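Local coordinates for hypothetical protein (Parabacteroides merdae, PDB 4OO3), which is of unknown function but is probably a nicotinamide-dependent oxidoreductase built from a nucleotide-binding Rossmann fold and a putative oxidoreductase C-terminal domain, at residues A[153-156]-A[157-161]; A[164-167]-A[168-171]; A[334-338]-A[339-343]; A[376-379]-A[380-384]; A[385-388]-A[389-393]. All coordinates share one frame; numbering follows the deposited sequence.

Contact 1: A[153-156]-A[157-161]; sequences NEIT and TMLQR
Glu154 bends its carboxylate back onto the backbone of Thr156 and Thr157, serving as the N-cap of helix 155-164. CG stands anti to the backbone N (chi1 -177°) and the chain kinks at chi2, which brings the acid group round to the amides of the second and third helix residues. Each oxygen takes one of them: Thr157 N lies 2.9 Å from Glu154 OE1 and Thr156 N 2.7 Å from Glu154 OE2, both meeting the carboxylate from above its plane. OE1 is gripped again, on its syn side, by the hydroxyl OG1 of Thr156 at 2.6 Å, so three bonds fix how the carboxylate is turned. The side chains of Glu154 and Thr157 cross obliquely, and Thr157 OG1 finds its partner in Glu230 of helix 220-231. Beyond the cap the regular helix takes over, with Leu159 N bonded to Ile155 O. Ile155 and Leu159 lie next to each other and point the same way, CG1 of Ile155 4.0 Å from CD1 of Leu159; they pack on Tyr391 and Tyr370 respectively. Met158, present as selenomethionine, folds at chi3 and sets its SE 3.5 Å from Asn153 O, just ahead of the cap.

Contact 2: A[164-167]-A[168-171]; sequences STIP and AVYG
The carbonyl of Ile166 takes two backbone N-H groups, Tyr170 N at 2.9 Å from Ile166 O in a nearly straight bond (172°) and Val169 N, more bent, from above the carbonyl plane. Tyr170 then throws its ring back toward Ser164: its CG, anti to the backbone N (chi1 -167°), swings the ring under Ser164 CB, which meets one face as a CH-pi contact, 4.1 Å from the Tyr170 centroid and set toward the rim. Ser164 O sits 3.3 Å from Tyr170 CD2. The stretch is a short, weakly bonded helical turn that follows helix 155-164 and ends at Gly171, whose positive phi takes the chain out of helical geometry; Gly171 N makes a weak bond to Pro167 O. A leucine in place of Tyr170 would probably leave Ser164 CB without its aromatic partner and Gln173 OE1 without the phenol hydroxyl that now bonds it. On the other flank CG2 of Ile166 meets CG2 of Val169 at 3.7 Å, and both residues rest on Ser362 of helix 352-369. The hydroxyl of Ser164 turns to Arg161 O. One water donates to both Ser164 O, at 2.8 Å, and Gly171 O, at 2.7 Å.

Contact 3: A[334-338]-A[339-343]; sequences KEQNY and QPELF
Gln336 and Glu341 brush past each other at the mouth of a type I' beta turn, Gln336 to Gln339, in the connection between the antiparallel neighbours 326-332 and 341-346. The corner residues Asn337 and Tyr338 both have positive phi, as this turn requires, and Gln339 N closes it on Gln336 O at 3.2 Å. That donor stands well above the carbonyl plane, although the N-H points at the oxygen fairly directly (155°). The course of the Gln336 side chain begins at CB, which lies 3.3 Å from Gln339 O and 3.9 Å from Glu341 CG. CG comes next, set anti to the carbonyl carbon (chi1 -62°), and meets Glu341 CG at 3.7 Å in a plain methylene contact. A bend at chi2 then carries CD away from Glu341 and delivers OE1, at the tip, to the backbone N of Gly333, a bond that ties the side chain to the residue just after strand 326-332. Glu341 runs in the opposite direction along Gln336, amide and carboxylate planes turned 53° apart, and its OE1 has weak outside partners in Gln384 and Arg392. A further backbone bond, overlapping the start of the turn, joins Asn337 N to Lys334 O at 2.9 Å.

Contact 4: A[376-379]-A[380-384]; sequences NKVG and DGVWQ
A classic beta bulge sets two residues, Val378 and Gly379, against the single Val382 in the hairpin of strands 374-379 and 382-386, just before its turn. Val378 N bonds Val382 O at 2.9 Å and almost straight (172°), while Val382 N returns to Gly379 O at 2.9 Å, closing a type II turn in which Gly381 supplies the positive phi. Away from the turn, Asn376 and Gln384 form an antiparallel hydrogen-bonded pair, each N reaching the other's O. Side chains divide between the two faces of the sheet. Lys377 and Trp383, a non-hydrogen-bonded pair, share one: with CG anti to the backbone N (chi1 -163°), the lysine crosses the indole at a slant by its pyrrole part, CB 3.7 Å from Trp383 NE1, before its last bond turns NZ to within 3.6 Å of Asp380 CA. Within the bulge, CG2 of Val378 meets CG1 of Val382 at 3.8 Å, the two side chains at about a right angle, and CG1 of Val378 lies 4.0 Å from CB of Gln384. With a serine in place of Trp383, CB and CG of Lys377 would probably lose the ring they pack against, and a gap would open toward Glu356 and Leu359 of helix 352-369. Since Lys377 NZ is 6.3 Å from Asp380 OD1 and its ion pair with Glu356 is long and weak, the hairpin is probably held mainly by backbone bonds and apolar packing.

Contact 5: A[385-388]-A[389-393]; sequences VEIP and AKYRV
A single 3-10 turn, residues 389-391, follows strand 382-386 and is fastened by Tyr391 N bonding to Pro388 O at 3.2 Å, with the donor above the carbonyl plane. The same oxygen lies at the edge of the Tyr391 ring, in its plane, 3.6 Å from CD2. Pro388 and Tyr391 point the same way, side by side, CB of the proline 3.8 Å from CD2 of the tyrosine and its CG 3.9 Å from CE2. Lys390 doubles back, bent at chi2 and chi3, and lays CE over the centre of one ring face, 3.7 Å above the plane. Ile387 comes in at about a right angle: its CG2, anti to the backbone N, touches Tyr391 CB at 3.9 Å, while CD1 reaches Arg392 NH2 at 3.8 Å. An inverse gamma turn follows, centred on Arg392, with a weak bond from Val393 N to Tyr391 O. The phenol hydroxyl bonds Pro371 O. Arg392 NH1 bonds Pro340 O, and NH2 has a long, weak ion pair with Glu341, so the turn is probably tied to the start of strand 341-346 chiefly by the Arg392 NH1 hydrogen bond, with Ile387 packed beside NH2.

Overall arrangement
Along the chain the five contacts run in series, each closing before the next opens. Contacts 1 and 2 sit on the successive helices 155-164 and 167-170, their centres 15 Å apart. Contacts 3, 4 and 5 lie at the end of the nine-stranded mixed sheet that is closed by strand 374-379, where strands 341-346, 382-386 and 374-379 are neighbours; contacts 4 and 5 share strand 382-386. Helix 155-164 binds the two groups: contact 1 packs on contact 3 (centres 14 Å apart) through Leu342 and Pro340, and on contact 5 (11 Å) through Ile387. Contact 2 touches none of contacts 3, 4 and 5, its nearest atoms about 8 Å away, and contact 1 stays as far from contact 4. Helix 155-164 thus packs against strands and turns at one end of the sheet.

Contact 1: A[153-156]-A[157-161]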
loop_
_atom_site.group_PDB
_atom_site.type_symbol
_atom_site.label_atom_id
_atom_site.label_comp_id
_atom_site.label_asym_id
_atom_site.label_seq_id
_atom_site.Cartn_x
_atom_site.Cartn_y
_atom_site.Cartn_z
ATOM N N ASN A 153 -3.979 0.609 8.889
ATOM C CA ASN A 153 -5.008 1.353 9.599
ATOM C C ASN A 153 -6.386 0.732 9.464
ATOM O O ASN A 153 -7.325 1.172 10.116
ATOM C CB ASN A 153 -5.025 2.784 9.086
ATOM C CG ASN A 153 -3.704 3.495 9.327
ATOM O OD1 ASN A 153 -3.086 3.327 10.373
ATOM N ND2 ASN A 153 -3.267 4.291 8.365
ATOM N N GLU A 154 -6.495 -0.293 8.620
ATOM C CA GLU A 154 -7.749 -0.988 8.402
ATOM C C GLU A 154 -8.042 -1.901 9.596
ATOM O O GLU A 154 -7.144 -2.549 10.137
ATOM C CB GLU A 154 -7.690 -1.759 7.083
ATOM C CG GLU A 154 -8.975 -2.473 6.709
ATOM C CD GLU A 154 -9.134 -3.785 7.449
ATOM O OE1 GLU A 154 -8.125 -4.522 7.566
ATOM O OE2 GLU A 154 -10.260 -4.068 7.932
ATOM N N ILE A 155 -9.308 -1.941 9.995
ATOM C CA ILE A 155 -9.707 -2.507 11.290
ATOM C C ILE A 155 -9.416 -4.005 11.472
ATOM O O ILE A 155 -8.912 -4.395 12.523
ATOM C CB ILE A 155 -11.193 -2.172 11.625
ATOM C CG1 ILE A 155 -11.576 -2.658 13.028
ATOM C CG2 ILE A 155 -12.141 -2.756 10.586
ATOM C CD1 ILE A 155 -10.735 -2.077 14.144
ATOM N N THR A 156 -9.724 -4.843 10.476
ATOM C CA THR A 156 -9.456 -6.285 10.602
ATOM C C THR A 156 -7.966 -6.553 10.737
ATOM O O THR A 156 -7.554 -7.418 11.508
ATOM C CB THR A 156 -10.021 -7.133 9.440
ATOM O OG1 THR A 156 -9.424 -6.739 8.194
ATOM C CG2 THR A 156 -11.541 -7.007 9.362
ATOM N N THR A 157 -7.161 -5.803 9.993
ATOM C CA THR A 157 -5.714 -5.893 10.107
ATOM C C THR A 157 -5.250 -5.558 11.524
ATOM O O THR A 157 -4.430 -6.283 12.093
ATOM C CB THR A 157 -5.019 -4.998 9.062
ATOM O OG1 THR A 157 -4.974 -5.695 7.815
ATOM C CG2 THR A 157 -3.600 -4.640 9.470
HETATM N N MSE A 158 -5.796 -4.486 12.098
HETATM C CA MSE A 158 -5.404 -4.055 13.438
HETATM C C MSE A 158 -5.789 -5.091 14.454
HETATM O O MSE A 158 -5.058 -5.309 15.420
HETATM C CB MSE A 158 -6.028 -2.711 13.819
HETATM C CG MSE A 158 -5.409 -1.597 12.987
HETATM SE SE MSE A 158 -6.337 0.105 13.321
HETATM C CE MSE A 158 -5.428 0.545 15.003
ATOM N N LEU A 159 -6.929 -5.745 14.254
ATOM C CA LEU A 159 -7.379 -6.765 15.208
ATOM C C LEU A 159 -6.564 -8.049 15.074
ATOM O O LEU A 159 -6.313 -8.742 16.057
ATOM C CB LEU A 159 -8.881 -7.037 15.052
ATOM C CG LEU A 159 -9.774 -5.890 15.533
ATOM C CD1 LEU A 159 -11.222 -6.082 15.116
ATOM C CD2 LEU A 159 -9.679 -5.733 17.041
ATOM N N GLN A 160 -6.144 -8.349 13.854
ATOM C CA GLN A 160 -5.310 -9.508 13.586
ATOM C C GLN A 160 -3.981 -9.353 14.329
ATOM O O GLN A 160 -3.562 -10.249 15.062
ATOM C CB GLN A 160 -5.076 -9.647 12.083
ATOM C CG GLN A 160 -5.228 -11.059 11.560
ATOM C CD GLN A 160 -4.836 -11.177 10.106
ATOM O OE1 GLN A 160 -4.466 -10.197 9.467
ATOM N NE2 GLN A 160 -4.909 -12.383 9.577
ATOM N N ARG A 161 -3.334 -8.204 14.151
ATOM C CA ARG A 161 -2.108 -7.866 14.885
ATOM C C ARG A 161 -2.297 -8.008 16.396
ATOM O O ARG A 161 -1.460 -8.612 17.070
ATOM C CB ARG A 161 -1.667 -6.436 14.540
ATOM C CG ARG A 161 -0.425 -5.911 15.262
ATOM C CD ARG A 161 0.004 -4.602 14.614
ATOM N NE ARG A 161 0.813 -3.733 15.472
ATOM C CZ ARG A 161 2.081 -3.370 15.246
ATOM N NH1 ARG A 161 2.759 -3.800 14.187
ATOM N NH2 ARG A 161 2.688 -2.563 16.099
#

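Contact 2: A[164-167]-A[168-171]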
loop_
_atom_site.group_PDB
_atom_site.type_symbol
_atom_site.label_atom_id
_atom_site.label_comp_id
_atom_site.label_asym_id
_atom_site.label_seq_id
_atom_site.Cartn_x
_atom_site.Cartn_y
_atom_site.Cartn_z
ATOM N N SER A 164 -2.882 -11.730 17.548
ATOM C CA SER A 164 -1.685 -12.544 17.354
ATOM C C SER A 164 -0.660 -12.364 18.469
ATOM O O SER A 164 0.165 -13.248 18.697
ATOM C CB SER A 164 -1.032 -12.225 16.012
ATOM O OG SER A 164 -0.372 -10.965 16.032
ATOM N N THR A 165 -0.708 -11.216 19.147
ATOM C CA THR A 165 0.165 -10.936 20.291
ATOM C C THR A 165 -0.381 -11.445 21.633
ATOM O O THR A 165 0.259 -11.244 22.662
ATOM C CB THR A 165 0.423 -9.426 20.443
ATOM O OG1 THR A 165 -0.825 -8.747 20.603
ATOM C CG2 THR A 165 1.151 -8.872 19.227
ATOM N N ILE A 166 -1.544 -12.097 21.626
ATOM C CA ILE A 166 -2.134 -12.650 22.852
ATOM C C ILE A 166 -1.967 -14.177 22.866
ATOM O O ILE A 166 -2.720 -14.890 22.205
ATOM C CB ILE A 166 -3.626 -12.273 22.988
ATOM C CG1 ILE A 166 -3.798 -10.755 22.876
ATOM C CG2 ILE A 166 -4.173 -12.756 24.324
ATOM C CD1 ILE A 166 -5.238 -10.285 22.838
ATOM N N PRO A 167 -0.973 -14.681 23.620
ATOM C CA PRO A 167 -0.663 -16.113 23.635
ATOM C C PRO A 167 -1.851 -17.028 23.959
ATOM O O PRO A 167 -1.953 -18.131 23.403
ATOM C CB PRO A 167 0.395 -16.229 24.729
ATOM C CG PRO A 167 1.044 -14.895 24.782
ATOM C CD PRO A 167 -0.018 -13.903 24.429
ATOM N N ALA A 168 -2.725 -16.572 24.856
ATOM C CA ALA A 168 -3.928 -17.320 25.205
ATOM C C ALA A 168 -4.825 -17.553 23.991
ATOM O O ALA A 168 -5.491 -18.584 23.887
ATOM C CB ALA A 168 -4.695 -16.591 26.296
ATOM N N VAL A 169 -4.832 -16.594 23.071
ATOM C CA VAL A 169 -5.644 -16.688 21.858
ATOM C C VAL A 169 -4.908 -17.403 20.716
ATOM O O VAL A 169 -5.410 -18.380 20.171
ATOM C CB VAL A 169 -6.075 -15.279 21.393
ATOM C CG1 VAL A 169 -6.921 -15.358 20.135
ATOM C CG2 VAL A 169 -6.834 -14.568 22.503
ATOM N N TYR A 170 -3.717 -16.913 20.372
ATOM C CA TYR A 170 -2.994 -17.333 19.156
ATOM C C TYR A 170 -1.990 -18.463 19.390
ATOM O O TYR A 170 -1.778 -19.320 18.518
ATOM C CB TYR A 170 -2.235 -16.129 18.597
ATOM C CG TYR A 170 -1.672 -16.276 17.194
ATOM C CD1 TYR A 170 -2.487 -16.624 16.128
ATOM C CD2 TYR A 170 -0.338 -15.990 16.927
ATOM C CE1 TYR A 170 -1.982 -16.725 14.843
ATOM C CE2 TYR A 170 0.174 -16.077 15.646
ATOM C CZ TYR A 170 -0.653 -16.451 14.606
ATOM O OH TYR A 170 -0.153 -16.543 13.331
ATOM N N GLY A 171 -1.371 -18.449 20.566
ATOM C CA GLY A 171 -0.257 -19.328 20.856
ATOM C C GLY A 171 1.002 -18.702 20.308
ATOM O O GLY A 171 1.141 -17.484 20.294
HETATM O O HOH W 1 0.899 -14.835 20.913
#

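Contact 3: A[334-338]-A[339-343]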
loop_
_atom_site.group_PDB
_atom_site.type_symbol
_atom_site.label_atom_id
_atom_site.label_comp_id
_atom_site.label_asym_id
_atom_site.label_seq_id
_atom_site.Cartn_x
_atom_site.Cartn_y
_atom_site.Cartn_z
ATOM N N LYS A 334 -17.923 -12.903 -1.668
ATOM C CA LYS A 334 -19.371 -12.714 -1.870
ATOM C C LYS A 334 -20.110 -12.857 -0.543
ATOM O O LYS A 334 -20.904 -11.995 -0.164
ATOM C CB LYS A 334 -19.906 -13.755 -2.869
ATOM C CG LYS A 334 -21.286 -13.464 -3.453
ATOM C CD LYS A 334 -21.186 -12.797 -4.820
ATOM C CE LYS A 334 -22.469 -12.925 -5.627
ATOM N NZ LYS A 334 -23.556 -12.040 -5.123
ATOM N N GLU A 335 -19.813 -13.951 0.154
ATOM C CA GLU A 335 -20.363 -14.255 1.473
ATOM C C GLU A 335 -20.339 -13.073 2.442
ATOM O O GLU A 335 -21.289 -12.875 3.196
ATOM C CB GLU A 335 -19.588 -15.420 2.088
ATOM C CG GLU A 335 -19.961 -16.779 1.518
ATOM C CD GLU A 335 -21.143 -17.409 2.227
ATOM O OE1 GLU A 335 -21.869 -16.684 2.942
ATOM O OE2 GLU A 335 -21.343 -18.634 2.077
ATOM N N GLN A 336 -19.259 -12.293 2.417
ATOM C CA GLN A 336 -19.082 -11.181 3.351
ATOM C C GLN A 336 -19.430 -9.836 2.722
ATOM O O GLN A 336 -19.122 -8.789 3.289
ATOM C CB GLN A 336 -17.637 -11.143 3.869
ATOM C CG GLN A 336 -17.214 -12.382 4.654
ATOM C CD GLN A 336 -16.835 -13.555 3.770
ATOM O OE1 GLN A 336 -16.342 -13.375 2.659
ATOM N NE2 GLN A 336 -17.065 -14.764 4.260
ATOM N N ASN A 337 -20.073 -9.864 1.555
ATOM C CA ASN A 337 -20.413 -8.641 0.823
ATOM C C ASN A 337 -19.153 -7.830 0.466
ATOM O O ASN A 337 -19.172 -6.595 0.433
ATOM C CB ASN A 337 -21.403 -7.808 1.643
ATOM C CG ASN A 337 -22.398 -7.064 0.778
ATOM O OD1 ASN A 337 -22.025 -6.215 -0.034
ATOM N ND2 ASN A 337 -23.677 -7.381 0.947
ATOM N N TYR A 338 -18.062 -8.553 0.208
ATOM C CA TYR A 338 -16.767 -7.968 -0.148
ATOM C C TYR A 338 -16.251 -6.947 0.875
ATOM O O TYR A 338 -15.525 -6.021 0.527
ATOM C CB TYR A 338 -16.821 -7.404 -1.574
ATOM C CG TYR A 338 -17.249 -8.468 -2.564
ATOM C CD1 TYR A 338 -16.367 -9.476 -2.947
ATOM C CD2 TYR A 338 -18.546 -8.500 -3.078
ATOM C CE1 TYR A 338 -16.750 -10.467 -3.829
ATOM C CE2 TYR A 338 -18.939 -9.494 -3.966
ATOM C CZ TYR A 338 -18.034 -10.474 -4.338
ATOM O OH TYR A 338 -18.391 -11.476 -5.211
ATOM N N GLN A 339 -16.627 -7.157 2.137
ATOM C CA GLN A 339 -16.116 -6.409 3.276
ATOM C C GLN A 339 -15.356 -7.391 4.166
ATOM O O GLN A 339 -15.903 -8.431 4.533
ATOM C CB GLN A 339 -17.264 -5.771 4.060
ATOM C CG GLN A 339 -16.946 -5.532 5.527
ATOM C CD GLN A 339 -17.923 -4.599 6.202
ATOM O OE1 GLN A 339 -18.716 -5.018 7.044
ATOM N NE2 GLN A 339 -17.867 -3.327 5.842
ATOM N N PRO A 340 -14.102 -7.069 4.528
ATOM C CA PRO A 340 -13.292 -8.036 5.282
ATOM C C PRO A 340 -13.877 -8.391 6.653
ATOM O O PRO A 340 -14.326 -7.503 7.382
ATOM C CB PRO A 340 -11.930 -7.336 5.426
ATOM C CG PRO A 340 -12.196 -5.890 5.211
ATOM C CD PRO A 340 -13.382 -5.801 4.294
ATOM N N GLU A 341 -13.893 -9.686 6.965
ATOM C CA GLU A 341 -14.335 -10.182 8.258
ATOM C C GLU A 341 -13.247 -11.077 8.820
ATOM O O GLU A 341 -12.626 -11.842 8.081
ATOM C CB GLU A 341 -15.639 -10.985 8.138
ATOM C CG GLU A 341 -16.845 -10.209 7.618
ATOM C CD GLU A 341 -17.277 -9.052 8.512
ATOM O OE1 GLU A 341 -16.860 -8.997 9.689
ATOM O OE2 GLU A 341 -18.040 -8.185 8.031
ATOM N N LEU A 342 -13.035 -10.980 10.131
ATOM C CA LEU A 342 -11.971 -11.700 10.826
ATOM C C LEU A 342 -12.542 -12.885 11.606
ATOM O O LEU A 342 -13.597 -12.770 12.230
ATOM C CB LEU A 342 -11.239 -10.739 11.776
ATOM C CG LEU A 342 -10.120 -11.275 12.680
ATOM C CD1 LEU A 342 -8.998 -11.949 11.903
ATOM C CD2 LEU A 342 -9.578 -10.125 13.520
ATOM N N PHE A 343 -11.841 -14.020 11.555
ATOM C CA PHE A 343 -12.231 -15.222 12.292
ATOM C C PHE A 343 -11.076 -15.798 13.116
ATOM O O PHE A 343 -9.916 -15.718 12.719
ATOM C CB PHE A 343 -12.749 -16.292 11.323
ATOM C CG PHE A 343 -13.984 -15.884 10.568
ATOM C CD1 PHE A 343 -13.888 -15.108 9.427
ATOM C CD2 PHE A 343 -15.243 -16.280 11.001
ATOM C CE1 PHE A 343 -15.021 -14.723 8.734
ATOM C CE2 PHE A 343 -16.384 -15.904 10.307
ATOM C CZ PHE A 343 -16.273 -15.126 9.171
#

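Contact 4: A[376-379]-A[380-384]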
loop_
_atom_site.group_PDB
_atom_site.type_symbol
_atom_site.label_atom_id
_atom_site.label_comp_id
_atom_site.label_asym_id
_atom_site.label_seq_id
_atom_site.Cartn_x
_atom_site.Cartn_y
_atom_site.Cartn_z
ATOM N N ASN A 376 -18.467 -13.955 18.187
ATOM C CA ASN A 376 -19.647 -14.751 17.886
ATOM C C ASN A 376 -19.191 -16.134 17.476
ATOM O O ASN A 376 -18.481 -16.274 16.484
ATOM C CB ASN A 376 -20.434 -14.141 16.718
ATOM C CG ASN A 376 -21.444 -13.099 17.159
ATOM O OD1 ASN A 376 -21.312 -11.915 16.840
ATOM N ND2 ASN A 376 -22.472 -13.539 17.877
ATOM N N LYS A 377 -19.584 -17.151 18.236
ATOM C CA LYS A 377 -19.327 -18.529 17.844
ATOM C C LYS A 377 -20.134 -18.766 16.575
ATOM O O LYS A 377 -21.320 -18.451 16.537
ATOM C CB LYS A 377 -19.746 -19.493 18.957
ATOM C CG LYS A 377 -19.169 -20.895 18.844
ATOM C CD LYS A 377 -19.602 -21.746 20.029
ATOM C CE LYS A 377 -19.320 -23.229 19.821
ATOM N NZ LYS A 377 -17.902 -23.593 20.092
ATOM N N VAL A 378 -19.483 -19.263 15.527
ATOM C CA VAL A 378 -20.155 -19.511 14.240
ATOM C C VAL A 378 -19.949 -20.949 13.772
ATOM O O VAL A 378 -20.179 -21.267 12.606
ATOM C CB VAL A 378 -19.677 -18.529 13.140
ATOM C CG1 VAL A 378 -20.150 -17.114 13.442
ATOM C CG2 VAL A 378 -18.160 -18.569 12.981
ATOM N N GLY A 379 -19.553 -21.814 14.702
ATOM C CA GLY A 379 -19.155 -23.189 14.401
ATOM C C GLY A 379 -18.184 -23.609 15.480
ATOM O O GLY A 379 -17.468 -22.767 16.017
ATOM N N ASP A 380 -18.153 -24.892 15.827
ATOM C CA ASP A 380 -17.323 -25.312 16.960
ATOM C C ASP A 380 -15.836 -25.149 16.617
ATOM O O ASP A 380 -15.358 -25.642 15.596
ATOM C CB ASP A 380 -17.670 -26.728 17.458
ATOM C CG ASP A 380 -17.396 -27.804 16.428
ATOM O OD1 ASP A 380 -17.673 -27.574 15.231
ATOM O OD2 ASP A 380 -16.910 -28.885 16.829
ATOM N N GLY A 381 -15.125 -24.412 17.464
ATOM C CA GLY A 381 -13.734 -24.065 17.210
ATOM C C GLY A 381 -13.541 -22.909 16.237
ATOM O O GLY A 381 -12.414 -22.658 15.807
ATOM N N VAL A 382 -14.625 -22.205 15.894
ATOM C CA VAL A 382 -14.576 -21.076 14.953
ATOM C C VAL A 382 -15.425 -19.890 15.435
ATOM O O VAL A 382 -16.652 -19.994 15.526
ATOM C CB VAL A 382 -15.052 -21.483 13.545
ATOM C CG1 VAL A 382 -14.844 -20.332 12.565
ATOM C CG2 VAL A 382 -14.321 -22.732 13.068
ATOM N N TRP A 383 -14.761 -18.768 15.725
ATOM C CA TRP A 383 -15.418 -17.542 16.193
ATOM C C TRP A 383 -15.177 -16.381 15.238
ATOM O O TRP A 383 -14.034 -16.100 14.874
ATOM C CB TRP A 383 -14.884 -17.136 17.566
ATOM C CG TRP A 383 -15.271 -18.064 18.673
ATOM C CD1 TRP A 383 -16.315 -17.917 19.537
ATOM C CD2 TRP A 383 -14.617 -19.280 19.036
ATOM N NE1 TRP A 383 -16.353 -18.969 20.416
ATOM C CE2 TRP A 383 -15.321 -19.822 20.129
ATOM C CE3 TRP A 383 -13.501 -19.968 18.542
ATOM C CZ2 TRP A 383 -14.946 -21.021 20.743
ATOM C CZ3 TRP A 383 -13.128 -21.167 19.153
ATOM C CH2 TRP A 383 -13.851 -21.677 20.242
ATOM N N GLN A 384 -16.250 -15.702 14.843
ATOM C CA GLN A 384 -16.127 -14.459 14.097
ATOM C C GLN A 384 -15.946 -13.289 15.061
ATOM O O GLN A 384 -16.619 -13.220 16.084
ATOM C CB GLN A 384 -17.364 -14.212 13.241
ATOM C CG GLN A 384 -17.302 -12.896 12.477
ATOM C CD GLN A 384 -18.274 -12.824 11.320
ATOM O OE1 GLN A 384 -18.945 -13.802 10.986
ATOM N NE2 GLN A 384 -18.354 -11.655 10.694
#

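Contact 5: A[385-388]-A[389-393]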
loop_
_atom_site.group_PDB
_atom_site.type_symbol
_atom_site.label_atom_id
_atom_site.label_comp_id
_atom_site.label_asym_id
_atom_site.label_seq_id
_atom_site.Cartn_x
_atom_site.Cartn_y
_atom_site.Cartn_z
ATOM N N VAL A 385 -15.054 -12.367 14.711
ATOM C CA VAL A 385 -14.859 -11.144 15.480
ATOM C C VAL A 385 -15.845 -10.089 15.003
ATOM O O VAL A 385 -15.667 -9.494 13.952
ATOM C CB VAL A 385 -13.422 -10.600 15.354
ATOM C CG1 VAL A 385 -13.243 -9.335 16.193
ATOM C CG2 VAL A 385 -12.410 -11.657 15.779
ATOM N N GLU A 386 -16.887 -9.867 15.793
ATOM C CA GLU A 386 -17.906 -8.875 15.491
ATOM C C GLU A 386 -17.302 -7.476 15.623
ATOM O O GLU A 386 -16.819 -7.106 16.681
ATOM C CB GLU A 386 -19.078 -9.050 16.463
ATOM C CG GLU A 386 -20.377 -8.363 16.065
ATOM C CD GLU A 386 -21.451 -8.464 17.145
ATOM O OE1 GLU A 386 -21.244 -9.173 18.157
ATOM O OE2 GLU A 386 -22.510 -7.824 16.988
ATOM N N ILE A 387 -17.332 -6.709 14.539
ATOM C CA ILE A 387 -16.751 -5.371 14.498
ATOM C C ILE A 387 -17.841 -4.346 14.205
ATOM O O ILE A 387 -18.483 -4.419 13.158
ATOM C CB ILE A 387 -15.689 -5.277 13.389
ATOM C CG1 ILE A 387 -14.562 -6.282 13.641
ATOM C CG2 ILE A 387 -15.119 -3.864 13.301
ATOM C CD1 ILE A 387 -13.782 -6.652 12.399
ATOM N N PRO A 388 -18.057 -3.386 15.122
ATOM C CA PRO A 388 -19.003 -2.291 14.877
ATOM C C PRO A 388 -18.759 -1.533 13.566
ATOM O O PRO A 388 -17.609 -1.327 13.165
ATOM C CB PRO A 388 -18.766 -1.363 16.062
ATOM C CG PRO A 388 -18.349 -2.275 17.160
ATOM C CD PRO A 388 -17.565 -3.380 16.513
ATOM N N ALA A 389 -19.848 -1.114 12.923
ATOM C CA ALA A 389 -19.797 -0.419 11.640
ATOM C C ALA A 389 -18.963 0.855 11.679
ATOM O O ALA A 389 -18.409 1.246 10.657
ATOM C CB ALA A 389 -21.204 -0.092 11.160
ATOM N N LYS A 390 -18.887 1.501 12.844
ATOM C CA LYS A 390 -18.135 2.753 12.991
ATOM C C LYS A 390 -16.645 2.612 12.662
ATOM O O LYS A 390 -16.024 3.574 12.223
ATOM C CB LYS A 390 -18.312 3.358 14.395
ATOM C CG LYS A 390 -18.062 2.393 15.549
ATOM C CD LYS A 390 -17.406 3.073 16.747
ATOM C CE LYS A 390 -15.904 3.250 16.533
ATOM N NZ LYS A 390 -15.206 3.884 17.688
ATOM N N TYR A 391 -16.082 1.419 12.861
ATOM C CA TYR A 391 -14.681 1.158 12.522
ATOM C C TYR A 391 -14.413 1.029 11.013
ATOM O O TYR A 391 -13.254 1.034 10.597
ATOM C CB TYR A 391 -14.184 -0.106 13.213
ATOM C CG TYR A 391 -14.078 0.000 14.713
ATOM C CD1 TYR A 391 -12.991 0.631 15.310
ATOM C CD2 TYR A 391 -15.056 -0.548 15.540
ATOM C CE1 TYR A 391 -12.884 0.718 16.689
ATOM C CE2 TYR A 391 -14.956 -0.467 16.920
ATOM C CZ TYR A 391 -13.867 0.167 17.488
ATOM O OH TYR A 391 -13.770 0.259 18.857
ATOM N N ARG A 392 -15.464 0.902 10.201
ATOM C CA ARG A 392 -15.310 0.784 8.747
ATOM C C ARG A 392 -15.147 2.165 8.136
ATOM O O ARG A 392 -15.979 2.620 7.363
ATOM C CB ARG A 392 -16.515 0.067 8.126
ATOM C CG ARG A 392 -16.818 -1.296 8.732
ATOM C CD ARG A 392 -15.684 -2.283 8.516
ATOM N NE ARG A 392 -16.017 -3.598 9.050
ATOM C CZ ARG A 392 -15.405 -4.733 8.723
ATOM N NH1 ARG A 392 -14.406 -4.746 7.839
ATOM N NH2 ARG A 392 -15.805 -5.872 9.282
ATOM N N VAL A 393 -14.044 2.815 8.477
ATOM C CA VAL A 393 -13.827 4.209 8.117
ATOM C C VAL A 393 -13.463 4.419 6.653
ATOM O O VAL A 393 -13.564 5.539 6.164
ATOM C CB VAL A 393 -12.751 4.873 9.009
ATOM C CG1 VAL A 393 -13.265 5.018 10.438
ATOM C CG2 VAL A 393 -11.430 4.106 8.975
#